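Local atomic coordinates of type III effector HopU1 (PDB entry 3U0J), a protein that acts as a type III effector ADP-ribosyltransferase, probably transferring ADP-ribose from NAD+ to arginine side chains of an RNA-binding plant target involved in immunity. Residues K75-R78 / E83-D86; P89-A94 / S152-R157; A228-S233 / E239-L244. One frame throughout, in Å; residues are numbered along the deposited sequence.

How the contacts relate
Contacts 1, 2 and 3 run inward from the periphery. Contact 1, its centre about 21 Å from the centre of the chain, is partly buried and joins helix 75-80 to the loop before helix 89-99 by an aromatic pair and an arginine stem running beside the loop backbone. Contact 2 is buried and ties helix 89-99 to helix 145-162 through one carboxylate. Contact 3, the nearest to the centre at about 8 Å, pairs strands by backbone bonds. C92 of contact 2 touches F77 and Y84 of contact 1 and S233 of contact 3, while L155 meets I230 and M243. Y84 OH and S233 OG, 3.2 Å apart, probably share a hydrogen bond.

Contact 1: residues K75-R78 / E83-D86; sequences KHFR and EYRD
F77 and Y84 bring their rings together where the chain leaves helix 75-80 and turns, through a short 3-10 segment, toward helix 89-99; the contact closes this helix-loop-helix connection on itself. F77 CE2 makes the closest approach of the ring pair. It lies 3.6 Å from Y84 CG, over one face of the tyrosine ring and offset toward its rim. The ring centroids are 5.1 Å apart and the planes meet at 56°, a slanted pairing that is neither a stack nor an edge-to-face contact. F77 reaches this position because its CG is anti to the backbone N (chi1 -179°), which swings the ring off the helix to the loop side. A large apolar ring suits the site, since F72 meets F77 edge-to-face and the side chain of C92, on helix 89-99, touches both F77 and Y84. Tyrosine suits its own place by offering a ring for F77 and a hydroxyl that reaches toward the loop of contact 3.

The polar part belongs to R78. Its aliphatic stem runs alongside the loop backbone, with CG 3.9 Å from Y84 CB, and continues extended to NE. The guanidinium then gathers backbone carbonyls: NH2 is hydrogen-bonded to V87 O and NH1 to F72 O. Arginine fits here because it combines a long apolar stem with several donors, and so joins the chain just before helix 75-80 to the chain just before helix 89-99, with its own helix between them. The side chain of R85 leaves its backbone away from the helix segment, and the residue contributes its carbonyl. This stands at the edge of the R78 guanidinium, close to the plane, with R85 O 3.7 Å from R78 CD, while R78 NE lies 2.9 Å from Y84 O.

Contact 2: residues P89-A94 / S152-R157; sequences PEECSA and SSALNR
E91 reaches across from helix 89-99 to S153, A154 and R157 on helix 145-162, a steep helix-helix crossing in which the axes of the two short segments pass 8.7 Å apart at -107°. E91 OE2 accepts both cross-helix bonds. R157 NE donates to E91 OE2 over 3.0 Å in a nearly straight salt bridge, with the acceptor at the edge of the guanidinium and in its plane. The carboxylate and guanidinium planes are turned 71° apart, and NE alone makes the salt bridge, while R157 NH2 is bonded to S39 OG. S153 OG donates to the same oxygen on its anti side, whereas R157 NE comes from the syn side; both approach from the same face of the carboxylate. Beneath the charged group, E91 CB packs on A154 CB at 3.6 Å. Alanine suits this point of closest backbone approach because its small side chain lets the helices come near.

The second shell fixes these groups. S39 OG also bonds E91 OE2, and S39 N is bonded to S153 OG. The other carboxylate oxygen, E91 OE1, accepts from Y88 N, just ahead of the helix; the nearby helix start and R157 would be expected to favour the anionic glutamate. P89 suits the first turn, where a helix needs no backbone donor, and its carbonyl receives S93 N and, from the opposite face, S93 OG at 2.8 Å.

Contact 3: residues A228-S233 / E239-L244; sequences ADISGS and EEEIML
I230 CG1 (chi1 60°) and E241 CG (chi1 45°) each sit between the backbone N and the carbonyl carbon of their own residue, and this brings I230 CD1 to 3.9 Å from E241 CG. The same methyl meets M243 CE at 3.8 Å, where the methionine chain bends at its last torsion. The frame is a beta hairpin of strands 227-229 and 241-243, with 199-201 on the other side of 241-243. A228 and M243 form its antiparallel hydrogen-bonded pair, A228 N to M243 O at 2.9 Å and M243 N to A228 O at 2.8 Å. Next comes the non-hydrogen-bonded pair of D229 and I242, where I242 CD1 packs 3.6 Å from D229 CB.

A228 and M243 face helix 145-162, and I242 faces L224, which suits apolar residues. D229 ends the strand in an Asx turn: OD1 accepts S231 N at 3.0 Å and also S231 OG, while OD2 forms a salt bridge with R202. E241 OE1 is bonded to S234 OG, and OE2 weakly to S199 OG.

The spacing of E239 and E241 matches the ExE pattern of arginine-specific ADP-ribosyltransferases. The contact is thus consistent with an active-site strand whose glutamate is oriented by apolar contacts along its stem and serine hydroxyls at its end.

Contact 1: residues K75-R78 / E83-D86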
# COMPACT_ATOMS: atom_id res chain seq x y z
N LYS A 75 3.22 -10.09 -23.16
CA LYS A 75 3.04 -9.05 -24.14
C LYS A 75 1.62 -8.47 -24.17
O LYS A 75 1.44 -7.27 -24.45
CB LYS A 75 3.51 -9.57 -25.51
CG LYS A 75 2.71 -9.18 -26.71
CD LYS A 75 1.69 -10.26 -27.09
CE LYS A 75 0.72 -9.74 -28.18
NZ LYS A 75 -0.18 -10.78 -28.78
N HIS A 76 0.62 -9.30 -23.83
CA HIS A 76 -0.79 -8.85 -23.73
C HIS A 76 -1.07 -7.94 -22.54
O HIS A 76 -2.07 -7.23 -22.54
CB HIS A 76 -1.77 -10.04 -23.66
CG HIS A 76 -1.60 -11.03 -24.77
ND1 HIS A 76 -0.82 -12.17 -24.65
CD2 HIS A 76 -2.10 -11.06 -26.03
CE1 HIS A 76 -0.85 -12.85 -25.78
NE2 HIS A 76 -1.62 -12.20 -26.64
N PHE A 77 -0.21 -7.97 -21.52
CA PHE A 77 -0.50 -7.22 -20.32
C PHE A 77 -0.48 -5.71 -20.55
O PHE A 77 -1.41 -5.01 -20.18
CB PHE A 77 0.45 -7.58 -19.18
CG PHE A 77 0.15 -6.83 -17.91
CD1 PHE A 77 -0.98 -7.14 -17.17
CD2 PHE A 77 0.98 -5.79 -17.49
CE1 PHE A 77 -1.27 -6.44 -16.00
CE2 PHE A 77 0.70 -5.08 -16.32
CZ PHE A 77 -0.43 -5.41 -15.58
N ARG A 78 0.57 -5.22 -21.18
CA ARG A 78 0.67 -3.80 -21.47
C ARG A 78 -0.26 -3.37 -22.62
O ARG A 78 -0.53 -2.18 -22.82
CB ARG A 78 2.14 -3.41 -21.72
CG ARG A 78 2.92 -3.17 -20.42
CD ARG A 78 4.44 -3.37 -20.51
NE ARG A 78 5.00 -3.52 -19.18
CZ ARG A 78 4.84 -4.61 -18.44
NH1 ARG A 78 4.14 -5.62 -18.93
NH2 ARG A 78 5.36 -4.71 -17.22
N GLU A 83 -1.23 1.89 -19.16
CA GLU A 83 -0.52 2.66 -18.12
C GLU A 83 0.79 1.98 -17.76
O GLU A 83 1.72 2.62 -17.28
CB GLU A 83 -1.33 2.80 -16.83
CG GLU A 83 -2.81 2.67 -16.98
CD GLU A 83 -3.26 1.23 -16.93
OE1 GLU A 83 -3.42 0.70 -15.79
OE2 GLU A 83 -3.45 0.66 -18.04
N TYR A 84 0.87 0.68 -17.96
CA TYR A 84 2.04 -0.08 -17.57
C TYR A 84 3.10 -0.11 -18.66
O TYR A 84 4.11 -0.81 -18.52
CB TYR A 84 1.65 -1.49 -17.16
CG TYR A 84 0.92 -1.50 -15.84
CD1 TYR A 84 1.60 -1.66 -14.64
CD2 TYR A 84 -0.46 -1.34 -15.79
CE1 TYR A 84 0.95 -1.66 -13.44
CE2 TYR A 84 -1.13 -1.36 -14.59
CZ TYR A 84 -0.42 -1.50 -13.41
OH TYR A 84 -1.10 -1.49 -12.21
N ARG A 85 2.89 0.68 -19.71
CA ARG A 85 3.78 0.66 -20.88
C ARG A 85 5.23 0.74 -20.48
O ARG A 85 6.04 -0.05 -20.94
CB ARG A 85 3.47 1.82 -21.81
CG ARG A 85 4.24 1.75 -23.12
CD ARG A 85 3.97 3.00 -23.96
NE ARG A 85 4.94 3.13 -25.05
CZ ARG A 85 4.76 2.67 -26.29
NH1 ARG A 85 3.63 2.03 -26.64
NH2 ARG A 85 5.72 2.87 -27.19
N ASP A 86 5.55 1.70 -19.62
CA ASP A 86 6.91 1.88 -19.13
C ASP A 86 7.06 1.52 -17.66
O ASP A 86 7.79 2.19 -16.93
CB ASP A 86 7.35 3.32 -19.35
CG ASP A 86 7.28 3.70 -20.79
OD1 ASP A 86 6.44 4.57 -21.12
OD2 ASP A 86 8.01 3.10 -21.60

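Contact 2: residues P89-A94 / S152-R157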
# COMPACT_ATOMS: atom_id res chain seq x y z
N PRO A 89 8.16 -5.44 -15.05
CA PRO A 89 7.53 -6.60 -14.43
C PRO A 89 7.89 -6.73 -12.95
O PRO A 89 7.07 -7.13 -12.12
CB PRO A 89 8.11 -7.77 -15.21
CG PRO A 89 8.42 -7.20 -16.54
CD PRO A 89 8.88 -5.80 -16.29
N GLU A 90 9.12 -6.37 -12.62
CA GLU A 90 9.54 -6.39 -11.23
C GLU A 90 8.65 -5.44 -10.41
O GLU A 90 8.35 -5.70 -9.25
CB GLU A 90 11.04 -6.06 -11.09
CG GLU A 90 11.98 -7.10 -11.71
CD GLU A 90 12.22 -6.95 -13.23
OE1 GLU A 90 11.49 -6.18 -13.91
OE2 GLU A 90 13.15 -7.60 -13.76
N GLU A 91 8.21 -4.35 -11.03
CA GLU A 91 7.38 -3.38 -10.32
C GLU A 91 5.96 -3.88 -10.18
O GLU A 91 5.35 -3.80 -9.11
CB GLU A 91 7.44 -2.01 -11.01
CG GLU A 91 8.69 -1.25 -10.65
CD GLU A 91 9.20 -0.34 -11.75
OE1 GLU A 91 8.70 -0.43 -12.89
OE2 GLU A 91 10.12 0.47 -11.47
N CYS A 92 5.42 -4.42 -11.27
CA CYS A 92 4.10 -5.03 -11.17
C CYS A 92 4.10 -6.06 -10.05
O CYS A 92 3.20 -6.07 -9.21
CB CYS A 92 3.69 -5.68 -12.48
SG CYS A 92 3.45 -4.47 -13.77
N SER A 93 5.12 -6.91 -10.04
CA SER A 93 5.25 -7.98 -9.05
C SER A 93 5.31 -7.45 -7.62
O SER A 93 4.73 -8.03 -6.70
CB SER A 93 6.49 -8.85 -9.34
OG SER A 93 6.43 -9.39 -10.64
N ALA A 94 6.02 -6.34 -7.43
CA ALA A 94 6.12 -5.75 -6.11
C ALA A 94 4.72 -5.28 -5.69
O ALA A 94 4.30 -5.51 -4.56
CB ALA A 94 7.10 -4.63 -6.12
N SER A 152 8.07 1.63 -4.27
CA SER A 152 8.12 3.07 -4.46
C SER A 152 8.25 3.41 -5.94
O SER A 152 7.49 4.20 -6.47
CB SER A 152 9.28 3.68 -3.67
OG SER A 152 9.07 3.56 -2.28
N SER A 153 9.20 2.78 -6.61
CA SER A 153 9.38 3.03 -8.04
C SER A 153 8.10 2.75 -8.80
O SER A 153 7.70 3.53 -9.66
CB SER A 153 10.53 2.19 -8.61
OG SER A 153 10.72 2.45 -9.99
N ALA A 154 7.45 1.63 -8.49
CA ALA A 154 6.23 1.27 -9.19
C ALA A 154 5.23 2.40 -9.10
O ALA A 154 4.69 2.85 -10.12
CB ALA A 154 5.64 0.01 -8.62
N LEU A 155 4.97 2.86 -7.88
CA LEU A 155 3.98 3.90 -7.70
C LEU A 155 4.42 5.17 -8.43
O LEU A 155 3.60 5.88 -8.98
CB LEU A 155 3.74 4.18 -6.22
CG LEU A 155 3.50 2.98 -5.30
CD1 LEU A 155 3.16 3.45 -3.89
CD2 LEU A 155 2.42 2.03 -5.82
N ASN A 156 5.72 5.44 -8.46
CA ASN A 156 6.19 6.64 -9.14
C ASN A 156 5.94 6.56 -10.66
O ASN A 156 5.37 7.49 -11.23
CB ASN A 156 7.66 6.96 -8.81
CG ASN A 156 7.82 7.72 -7.48
OD1 ASN A 156 6.91 8.41 -7.04
ND2 ASN A 156 8.98 7.60 -6.85
N ARG A 157 6.38 5.46 -11.29
CA ARG A 157 6.12 5.18 -12.70
C ARG A 157 4.63 5.37 -13.02
O ARG A 157 4.28 5.98 -14.01
CB ARG A 157 6.46 3.72 -13.03
CG ARG A 157 7.73 3.43 -13.82
CD ARG A 157 8.90 3.79 -13.02
NE ARG A 157 10.09 2.94 -13.12
CZ ARG A 157 11.17 3.24 -13.83
NH1 ARG A 157 11.18 4.31 -14.62
NH2 ARG A 157 12.24 2.47 -13.78

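Contact 3: residues A228-S233 / E239-L244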
# COMPACT_ATOMS: atom_id res chain seq x y z
N ALA A 228 -1.69 6.43 -6.53
CA ALA A 228 -1.42 5.43 -7.55
C ALA A 228 -2.54 4.42 -7.71
O ALA A 228 -2.93 3.74 -6.76
CB ALA A 228 -0.10 4.75 -7.29
N ASP A 229 -3.08 4.33 -8.91
CA ASP A 229 -4.09 3.33 -9.19
C ASP A 229 -3.36 2.07 -9.62
O ASP A 229 -2.84 2.00 -10.74
CB ASP A 229 -5.03 3.81 -10.27
CG ASP A 229 -6.04 2.77 -10.66
OD1 ASP A 229 -6.01 1.69 -10.03
OD2 ASP A 229 -6.86 3.02 -11.58
N ILE A 230 -3.30 1.11 -8.72
CA ILE A 230 -2.57 -0.13 -8.90
C ILE A 230 -3.53 -1.30 -9.17
O ILE A 230 -3.13 -2.47 -9.14
CB ILE A 230 -1.82 -0.47 -7.62
CG1 ILE A 230 -2.82 -0.63 -6.46
CG2 ILE A 230 -0.76 0.61 -7.32
CD1 ILE A 230 -2.27 -1.31 -5.27
N SER A 231 -4.79 -0.99 -9.41
CA SER A 231 -5.76 -2.05 -9.63
C SER A 231 -5.32 -3.03 -10.72
O SER A 231 -5.67 -4.19 -10.69
CB SER A 231 -7.13 -1.47 -9.96
OG SER A 231 -7.05 -0.64 -11.10
N GLY A 232 -4.52 -2.56 -11.68
CA GLY A 232 -4.04 -3.43 -12.74
C GLY A 232 -3.08 -4.52 -12.28
O GLY A 232 -3.08 -5.62 -12.82
N SER A 233 -2.27 -4.21 -11.27
CA SER A 233 -1.27 -5.11 -10.73
C SER A 233 -1.72 -5.81 -9.47
O SER A 233 -1.06 -6.73 -9.01
CB SER A 233 -0.04 -4.31 -10.36
OG SER A 233 0.70 -4.01 -11.51
N GLU A 239 -11.03 -4.81 -5.86
CA GLU A 239 -10.95 -3.98 -4.67
C GLU A 239 -10.74 -2.51 -5.07
O GLU A 239 -10.90 -1.62 -4.25
CB GLU A 239 -9.85 -4.47 -3.71
CG GLU A 239 -10.23 -5.69 -2.86
CD GLU A 239 -9.01 -6.45 -2.26
OE1 GLU A 239 -7.85 -6.01 -2.47
OE2 GLU A 239 -9.22 -7.49 -1.59
N GLU A 240 -10.41 -2.27 -6.34
CA GLU A 240 -10.29 -0.92 -6.91
C GLU A 240 -9.43 0.03 -6.09
O GLU A 240 -9.83 1.18 -5.87
CB GLU A 240 -11.66 -0.29 -7.14
CG GLU A 240 -12.45 -0.85 -8.32
CD GLU A 240 -13.58 0.08 -8.77
OE1 GLU A 240 -13.56 1.29 -8.41
OE2 GLU A 240 -14.49 -0.39 -9.51
N GLU A 241 -8.26 -0.43 -5.66
CA GLU A 241 -7.44 0.35 -4.75
C GLU A 241 -6.50 1.42 -5.35
O GLU A 241 -5.99 1.30 -6.45
CB GLU A 241 -6.68 -0.56 -3.79
CG GLU A 241 -6.05 -1.72 -4.45
CD GLU A 241 -5.66 -2.80 -3.45
OE1 GLU A 241 -5.96 -3.99 -3.76
OE2 GLU A 241 -5.06 -2.46 -2.37
N ILE A 242 -6.33 2.48 -4.58
CA ILE A 242 -5.37 3.53 -4.84
C ILE A 242 -4.36 3.45 -3.69
O ILE A 242 -4.77 3.35 -2.52
CB ILE A 242 -6.07 4.88 -4.78
CG1 ILE A 242 -7.22 4.92 -5.79
CG2 ILE A 242 -5.09 5.98 -5.03
CD1 ILE A 242 -6.79 4.62 -7.19
N MET A 243 -3.06 3.46 -4.00
CA MET A 243 -2.00 3.31 -2.98
C MET A 243 -1.18 4.60 -2.93
O MET A 243 -0.98 5.24 -3.97
CB MET A 243 -1.11 2.10 -3.30
CG MET A 243 0.00 1.75 -2.27
SD MET A 243 0.93 0.20 -2.58
CE MET A 243 -0.25 -1.03 -2.10
N LEU A 244 -0.75 5.02 -1.74
CA LEU A 244 0.06 6.24 -1.61
C LEU A 244 1.51 5.92 -1.34
O LEU A 244 1.80 4.90 -0.73
CB LEU A 244 -0.44 7.12 -0.46
CG LEU A 244 -1.76 7.89 -0.63
CD1 LEU A 244 -1.95 8.22 -2.08
CD2 LEU A 244 -2.90 7.04 -0.18